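Local coordinates for tryptophan synthase alpha chain (Chlamydia trachomatis, PDB 6V82), which probably catalyses the aldol cleavage of indoleglycerol phosphate to indole and glyceraldehyde 3-phosphate, within the last step of tryptophan biosynthesis, at residues Ala31-Ile36 with Arg84-Glu89; Glu139-Leu142 with Asp147-Leu150. All coordinates share one frame; numbering follows the deposited sequence.

Contact 1. Residues Ala31-Ile36 with Arg84-Glu89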
ATOM      1  N   ALA A  31      39.848 -36.549   9.846  1.00 27.47           N
ATOM      2  CA  ALA A  31      40.239 -35.260  10.412  1.00 34.32           C
ATOM      3  C   ALA A  31      40.538 -35.391  11.904  1.00 40.20           C
ATOM      4  O   ALA A  31      41.536 -34.844  12.397  1.00 36.74           O
ATOM      5  CB  ALA A  31      39.159 -34.205  10.154  1.00 31.69           C
ATOM      6  N   ALA A  32      39.709 -36.158  12.626  1.00 36.52           N
ATOM      7  CA  ALA A  32      39.944 -36.382  14.048  1.00 27.27           C
ATOM      8  C   ALA A  32      41.290 -37.056  14.293  1.00 29.06           C
ATOM      9  O   ALA A  32      42.040 -36.642  15.187  1.00 31.36           O
ATOM     10  CB  ALA A  32      38.804 -37.209  14.636  1.00 24.68           C
ATOM     11  N   LYS A  33      41.624 -38.089  13.506  1.00 25.51           N
ATOM     12  CA  LYS A  33      42.955 -38.683  13.615  1.00 36.30           C
ATOM     13  C   LYS A  33      44.038 -37.633  13.416  1.00 41.47           C
ATOM     14  O   LYS A  33      45.024 -37.596  14.159  1.00 41.66           O
ATOM     15  CB  LYS A  33      43.143 -39.805  12.591  1.00 44.20           C
ATOM     16  CG  LYS A  33      42.404 -41.098  12.874  1.00 48.04           C
ATOM     17  CD  LYS A  33      42.785 -42.155  11.838  1.00 49.73           C
ATOM     18  CE  LYS A  33      41.629 -43.127  11.566  1.00 54.88           C
ATOM     19  NZ  LYS A  33      42.012 -44.220  10.612  1.00 57.65           N
ATOM     20  N   ALA A  34      43.864 -36.768  12.411  1.00 43.77           N
ATOM     21  CA  ALA A  34      44.885 -35.778  12.086  1.00 40.81           C
ATOM     22  C   ALA A  34      45.093 -34.803  13.237  1.00 37.26           C
ATOM     23  O   ALA A  34      46.230 -34.387  13.511  1.00 40.84           O
ATOM     24  CB  ALA A  34      44.496 -35.038  10.806  1.00 35.68           C
ATOM     25  N   LEU A  35      44.011 -34.436  13.932  1.00 29.85           N
ATOM     26  CA  LEU A  35      44.141 -33.493  15.041  1.00 39.64           C
ATOM     27  C   LEU A  35      44.817 -34.149  16.235  1.00 39.79           C
ATOM     28  O   LEU A  35      45.624 -33.519  16.931  1.00 41.47           O
ATOM     29  CB  LEU A  35      42.767 -32.942  15.448  1.00 37.05           C
ATOM     30  CG  LEU A  35      42.076 -32.007  14.456  1.00 30.36           C
ATOM     31  CD1 LEU A  35      40.886 -31.369  15.105  1.00 26.28           C
ATOM     32  CD2 LEU A  35      43.067 -30.971  13.962  1.00 36.42           C
ATOM     33  N   ILE A  36      44.492 -35.416  16.486  1.00 34.53           N
ATOM     34  CA  ILE A  36      45.119 -36.143  17.581  1.00 31.81           C
ATOM     35  C   ILE A  36      46.614 -36.275  17.330  1.00 32.43           C
ATOM     36  O   ILE A  36      47.432 -35.975  18.206  1.00 35.80           O
ATOM     37  CB  ILE A  36      44.437 -37.509  17.766  1.00 32.67           C
ATOM     38  CG1 ILE A  36      43.016 -37.297  18.286  1.00 25.25           C
ATOM     39  CG2 ILE A  36      45.241 -38.385  18.702  1.00 28.85           C
ATOM     40  CD1 ILE A  36      42.200 -38.553  18.298  1.00 24.54           C
ATOM     41  N   ARG A  84      37.276 -43.951  18.070  1.00 30.94           N
ATOM     42  CA  ARG A  84      37.720 -44.831  19.151  1.00 33.71           C
ATOM     43  C   ARG A  84      38.444 -46.064  18.640  1.00 32.63           C
ATOM     44  O   ARG A  84      39.213 -46.663  19.392  1.00 38.99           O
ATOM     45  CB  ARG A  84      36.543 -45.253  20.032  1.00 29.59           C
ATOM     46  CG  ARG A  84      36.158 -44.209  21.070  1.00 29.78           C
ATOM     47  CD  ARG A  84      37.123 -44.209  22.240  1.00 42.10           C
ATOM     48  NE  ARG A  84      36.791 -43.146  23.189  1.00 49.34           N
ATOM     49  CZ  ARG A  84      37.423 -41.974  23.280  1.00 36.41           C
ATOM     50  NH1 ARG A  84      38.459 -41.688  22.493  1.00 25.48           N
ATOM     51  NH2 ARG A  84      37.023 -41.089  24.180  1.00 28.98           N
ATOM     52  N   ALA A  85      38.225 -46.455  17.384  1.00 30.23           N
ATOM     53  CA  ALA A  85      39.035 -47.504  16.778  1.00 31.59           C
ATOM     54  C   ALA A  85      40.456 -47.040  16.486  1.00 32.04           C
ATOM     55  O   ALA A  85      41.315 -47.870  16.172  1.00 33.04           O
ATOM     56  CB  ALA A  85      38.376 -47.999  15.495  1.00 30.89           C
ATOM     57  N   PHE A  86      40.713 -45.737  16.574  1.00 29.43           N
ATOM     58  CA  PHE A  86      42.046 -45.179  16.431  1.00 35.60           C
ATOM     59  C   PHE A  86      42.690 -44.885  17.782  1.00 37.56           C
ATOM     60  O   PHE A  86      43.857 -45.217  18.005  1.00 32.02           O
ATOM     61  CB  PHE A  86      41.987 -43.899  15.584  1.00 36.17           C
ATOM     62  CG  PHE A  86      43.301 -43.197  15.468  1.00 29.52           C
ATOM     63  CD1 PHE A  86      44.346 -43.773  14.756  1.00 31.78           C
ATOM     64  CD2 PHE A  86      43.501 -41.973  16.083  1.00 31.21           C
ATOM     65  CE1 PHE A  86      45.578 -43.134  14.651  1.00 32.98           C
ATOM     66  CE2 PHE A  86      44.727 -41.314  15.975  1.00 30.43           C
ATOM     67  CZ  PHE A  86      45.769 -41.896  15.260  1.00 35.21           C
ATOM     68  N   ASN A  87      41.939 -44.276  18.697  1.00 35.20           N
ATOM     69  CA  ASN A  87      42.498 -43.796  19.951  1.00 36.11           C
ATOM     70  C   ASN A  87      41.410 -43.862  21.013  1.00 35.09           C
ATOM     71  O   ASN A  87      40.329 -43.288  20.835  1.00 31.81           O
ATOM     72  CB  ASN A  87      43.028 -42.357  19.791  1.00 39.25           C
ATOM     73  CG  ASN A  87      43.781 -41.855  21.021  1.00 40.77           C
ATOM     74  OD1 ASN A  87      43.246 -41.841  22.129  1.00 37.42           O
ATOM     75  ND2 ASN A  87      45.028 -41.429  20.824  1.00 30.64           N
ATOM     76  N   GLN A  88      41.703 -44.554  22.115  1.00 32.80           N
ATOM     77  CA  GLN A  88      40.749 -44.734  23.201  1.00 38.71           C
ATOM     78  C   GLN A  88      41.161 -44.001  24.482  1.00 42.93           C
ATOM     79  O   GLN A  88      40.633 -44.293  25.559  1.00 46.75           O
ATOM     80  CB  GLN A  88      40.548 -46.230  23.453  1.00 37.48           C
ATOM     81  CG  GLN A  88      39.697 -46.890  22.361  1.00 36.10           C
ATOM     82  CD  GLN A  88      39.799 -48.414  22.342  1.00 46.13           C
ATOM     83  OE1 GLN A  88      39.678 -49.070  23.378  1.00 48.31           O
ATOM     84  NE2 GLN A  88      40.017 -48.983  21.152  1.00 45.43           N
ATOM     85  N   GLU A  89      42.075 -43.038  24.381  1.00 40.03           N
ATOM     86  CA  GLU A  89      42.535 -42.217  25.500  1.00 40.63           C
ATOM     87  C   GLU A  89      42.019 -40.786  25.440  1.00 37.51           C
ATOM     88  O   GLU A  89      41.595 -40.244  26.460  1.00 41.11           O
ATOM     89  CB  GLU A  89      44.068 -42.192  25.525  1.00 45.20           C
ATOM     90  CG  GLU A  89      44.725 -42.336  26.891  1.00 63.01           C
ATOM     91  CD  GLU A  89      46.240 -42.623  26.778  1.00 76.12           C
ATOM     92  OE1 GLU A  89      46.707 -43.687  27.273  1.00 76.93           O
ATOM     93  OE2 GLU A  89      46.956 -41.783  26.174  1.00 75.98           O
TER
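The aliphatic stem of Lys-33 lies across one face of the Phe-86 ring. Lys-33 CG is 3.6 Å from the ring centroid and 18° off the ring normal, which meets the geometry of a CH-pi contact; its place is offset toward the CG–CD2 side, with Lys-33 CG to Phe-86 CD2 at 3.5 Å. One carbon further out, Lys-33 CD meets Phe-86 CD1 at 3.7 Å, so successive methylenes pass over the ring while NZ travels beyond it. Ile-36, one turn on along helix 25-37, comes instead to the ring's edge: its CG2 methyl is 4.0 Å from Phe-86 CE2. Ile-36 CG2 also lies 3.7 Å from Asn-87 ND2. Phe-86 reaches the helix because its CG stands opposite the backbone N (chi1 176°), carrying the ring away from the loop and over the Lys-33 stem.

Behind this first shell the loop is braced by its own polar groups. Asn-87 OD1 accepts the backbone N of Glu-89 at 2.8 Å, closing an Asx turn. Asn-87 O receives Arg-84 NH1 at 3.0 Å, close to the guanidinium plane. Val-90 adds to both, its N bonding to Asn-87 OD1 and its O accepting from Arg-84 NH1. Gln-88 NE2 bonds back to Arg-84 O, at the end of helix 73-84. On the helix side, Ile-36 also packs on Val-90 and on Leu-43 of strand 42-46. The contact is thus surface packing in the TIM-barrel fold, between helix 25-37 and the loop linking helix 73-84 to strand 92-96. With 214 Å² buried and no polar bond between the segments, adhesion rests on carbon-to-ring and methyl packing, whereas the hydrogen bonds fix the shape of the loop that presents the ring.

Contact 2. Residues Glu139-Leu142 with Asp147-Leu150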
ATOM      1  N   GLU A 139      20.235 -34.639  34.544  1.00 45.56           N
ATOM      2  CA  GLU A 139      20.071 -35.855  35.327  1.00 48.05           C
ATOM      3  C   GLU A 139      20.342 -37.079  34.462  1.00 45.64           C
ATOM      4  O   GLU A 139      21.097 -37.975  34.853  1.00 45.27           O
ATOM      5  CB  GLU A 139      18.665 -35.896  35.923  1.00 56.58           C
ATOM      6  CG  GLU A 139      18.625 -36.314  37.378  1.00 73.08           C
ATOM      7  CD  GLU A 139      19.249 -35.286  38.307  1.00 81.48           C
ATOM      8  OE1 GLU A 139      18.792 -34.118  38.301  1.00 82.41           O
ATOM      9  OE2 GLU A 139      20.195 -35.654  39.043  1.00 82.71           O
ATOM     10  N   ASP A 140      19.771 -37.099  33.253  1.00 48.64           N
ATOM     11  CA  ASP A 140      19.962 -38.220  32.336  1.00 47.89           C
ATOM     12  C   ASP A 140      21.436 -38.427  32.000  1.00 42.49           C
ATOM     13  O   ASP A 140      21.897 -39.572  31.897  1.00 43.55           O
ATOM     14  CB  ASP A 140      19.147 -38.001  31.058  1.00 50.27           C
ATOM     15  CG  ASP A 140      17.645 -38.288  31.241  1.00 59.31           C
ATOM     16  OD1 ASP A 140      17.192 -38.509  32.387  1.00 60.78           O
ATOM     17  OD2 ASP A 140      16.912 -38.289  30.224  1.00 62.15           O
ATOM     18  N   LEU A 141      22.191 -37.334  31.817  1.00 36.47           N
ATOM     19  CA  LEU A 141      23.627 -37.445  31.555  1.00 33.91           C
ATOM     20  C   LEU A 141      24.341 -38.103  32.725  1.00 38.25           C
ATOM     21  O   LEU A 141      25.137 -39.036  32.540  1.00 34.94           O
ATOM     22  CB  LEU A 141      24.239 -36.068  31.296  1.00 26.80           C
ATOM     23  CG  LEU A 141      23.982 -35.372  29.963  1.00 31.70           C
ATOM     24  CD1 LEU A 141      24.850 -34.120  29.871  1.00 32.99           C
ATOM     25  CD2 LEU A 141      24.266 -36.296  28.802  1.00 22.61           C
ATOM     26  N   LEU A 142      24.071 -37.619  33.939  1.00 34.12           N
ATOM     27  CA  LEU A 142      24.708 -38.184  35.122  1.00 34.03           C
ATOM     28  C   LEU A 142      24.350 -39.648  35.286  1.00 37.47           C
ATOM     29  O   LEU A 142      25.195 -40.460  35.669  1.00 38.54           O
ATOM     30  CB  LEU A 142      24.298 -37.399  36.360  1.00 30.74           C
ATOM     31  CG  LEU A 142      24.897 -36.005  36.450  1.00 37.02           C
ATOM     32  CD1 LEU A 142      24.533 -35.381  37.779  1.00 39.93           C
ATOM     33  CD2 LEU A 142      26.391 -36.104  36.292  1.00 29.35           C
ATOM     34  N   ASP A 147      29.711 -36.682  31.354  1.00 34.37           N
ATOM     35  CA  ASP A 147      29.987 -35.444  32.073  1.00 36.93           C
ATOM     36  C   ASP A 147      29.256 -34.283  31.415  1.00 34.97           C
ATOM     37  O   ASP A 147      29.539 -33.973  30.248  1.00 34.62           O
ATOM     38  CB  ASP A 147      31.475 -35.151  32.098  1.00 42.54           C
ATOM     39  CG  ASP A 147      32.235 -36.078  33.013  1.00 48.05           C
ATOM     40  OD1 ASP A 147      31.582 -36.747  33.843  1.00 54.80           O
ATOM     41  OD2 ASP A 147      33.479 -36.130  32.903  1.00 51.47           O
ATOM     42  N   PRO A 148      28.335 -33.614  32.108  1.00 32.23           N
ATOM     43  CA  PRO A 148      27.743 -32.385  31.559  1.00 30.62           C
ATOM     44  C   PRO A 148      28.749 -31.241  31.625  1.00 32.27           C
ATOM     45  O   PRO A 148      29.242 -30.888  32.700  1.00 32.80           O
ATOM     46  CB  PRO A 148      26.533 -32.134  32.467  1.00 26.96           C
ATOM     47  CG  PRO A 148      26.395 -33.364  33.329  1.00 29.63           C
ATOM     48  CD  PRO A 148      27.754 -33.970  33.411  1.00 31.70           C
ATOM     49  N   ILE A 149      29.058 -30.667  30.464  1.00 32.79           N
ATOM     50  CA  ILE A 149      30.053 -29.607  30.338  1.00 30.77           C
ATOM     51  C   ILE A 149      29.308 -28.281  30.266  1.00 35.42           C
ATOM     52  O   ILE A 149      28.675 -27.968  29.251  1.00 37.62           O
ATOM     53  CB  ILE A 149      30.940 -29.807  29.104  1.00 27.69           C
ATOM     54  CG1 ILE A 149      31.467 -31.233  29.046  1.00 25.99           C
ATOM     55  CG2 ILE A 149      32.110 -28.863  29.151  1.00 29.89           C
ATOM     56  CD1 ILE A 149      32.358 -31.596  30.221  1.00 29.83           C
ATOM     57  N   LEU A 150      29.386 -27.491  31.329  1.00 34.43           N
ATOM     58  CA  LEU A 150      28.571 -26.291  31.449  1.00 34.04           C
ATOM     59  C   LEU A 150      29.425 -25.052  31.209  1.00 36.11           C
ATOM     60  O   LEU A 150      30.653 -25.118  31.208  1.00 32.86           O
ATOM     61  CB  LEU A 150      27.908 -26.235  32.828  1.00 32.97           C
ATOM     62  CG  LEU A 150      26.548 -26.926  32.979  1.00 36.83           C
ATOM     63  CD1 LEU A 150      26.545 -28.328  32.406  1.00 35.84           C
ATOM     64  CD2 LEU A 150      26.137 -26.961  34.441  1.00 41.51           C
TER
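Leu-141 and Pro-148 have their CA atoms 6.5 Å apart, and Leu-142 and Asp-147 theirs 6.7 Å apart, which places the middle of helix 136-144 directly against the start of strand 147-153. The side chains fill this interval with carbon alone. Pro-148 is the shared partner: the closest approaches fall on different ring atoms, CB for Leu-141 and CD for Leu-142, while CG lies near both. Leu-141, whose CB is directed at the strand, applies its CD1 methyl to Pro-148 CB at 3.7 Å, while its own CB lies 4.0 Å from Pro-148 CG; the two side chains run past each other in opposite senses. Leu-142 meets the ring through CD2, 3.8 Å from Pro-148 CD, and crosses it at about a right angle. Its CG is anti to the carbonyl carbon (chi1 -71°) and chi2 is extended, an arrangement that brings CD2 up to the proline although the CB is not aimed at the strand.

These contacts bury 155 Å² and close the return of a beta-alpha-beta unit, strand 119-122, helix 136-144, strand 147-153, in the TIM-barrel fold. The strand is held on both flanks by backbone hydrogen bonds: Asp-147 and Ile-149 pair with Val-120 of strand 119-122, while Leu-150 pairs with Tyr-173 of strand 172-175. Arg-169, in the loop before that second neighbour, packs on both Leu-142 and Pro-148.

Both contacts are apolar and helix-based, yet they occupy different depths of the same barrel. Contact 1 lies at the surface, where none of the four touching residues is fully buried and a lysine supplies its methylenes to an aromatic face. Contact 2 is buried, with purely aliphatic leucine and proline packing. The first ties helix 25-37 to the loop between helix 73-84 and strand 92-96, with 47 residues intervening; the second joins successive elements of one beta-alpha-beta unit across a four-residue gap. They share no helix or strand: their centres are 23 Å apart, and their nearest atoms remain about 11 Å from each other.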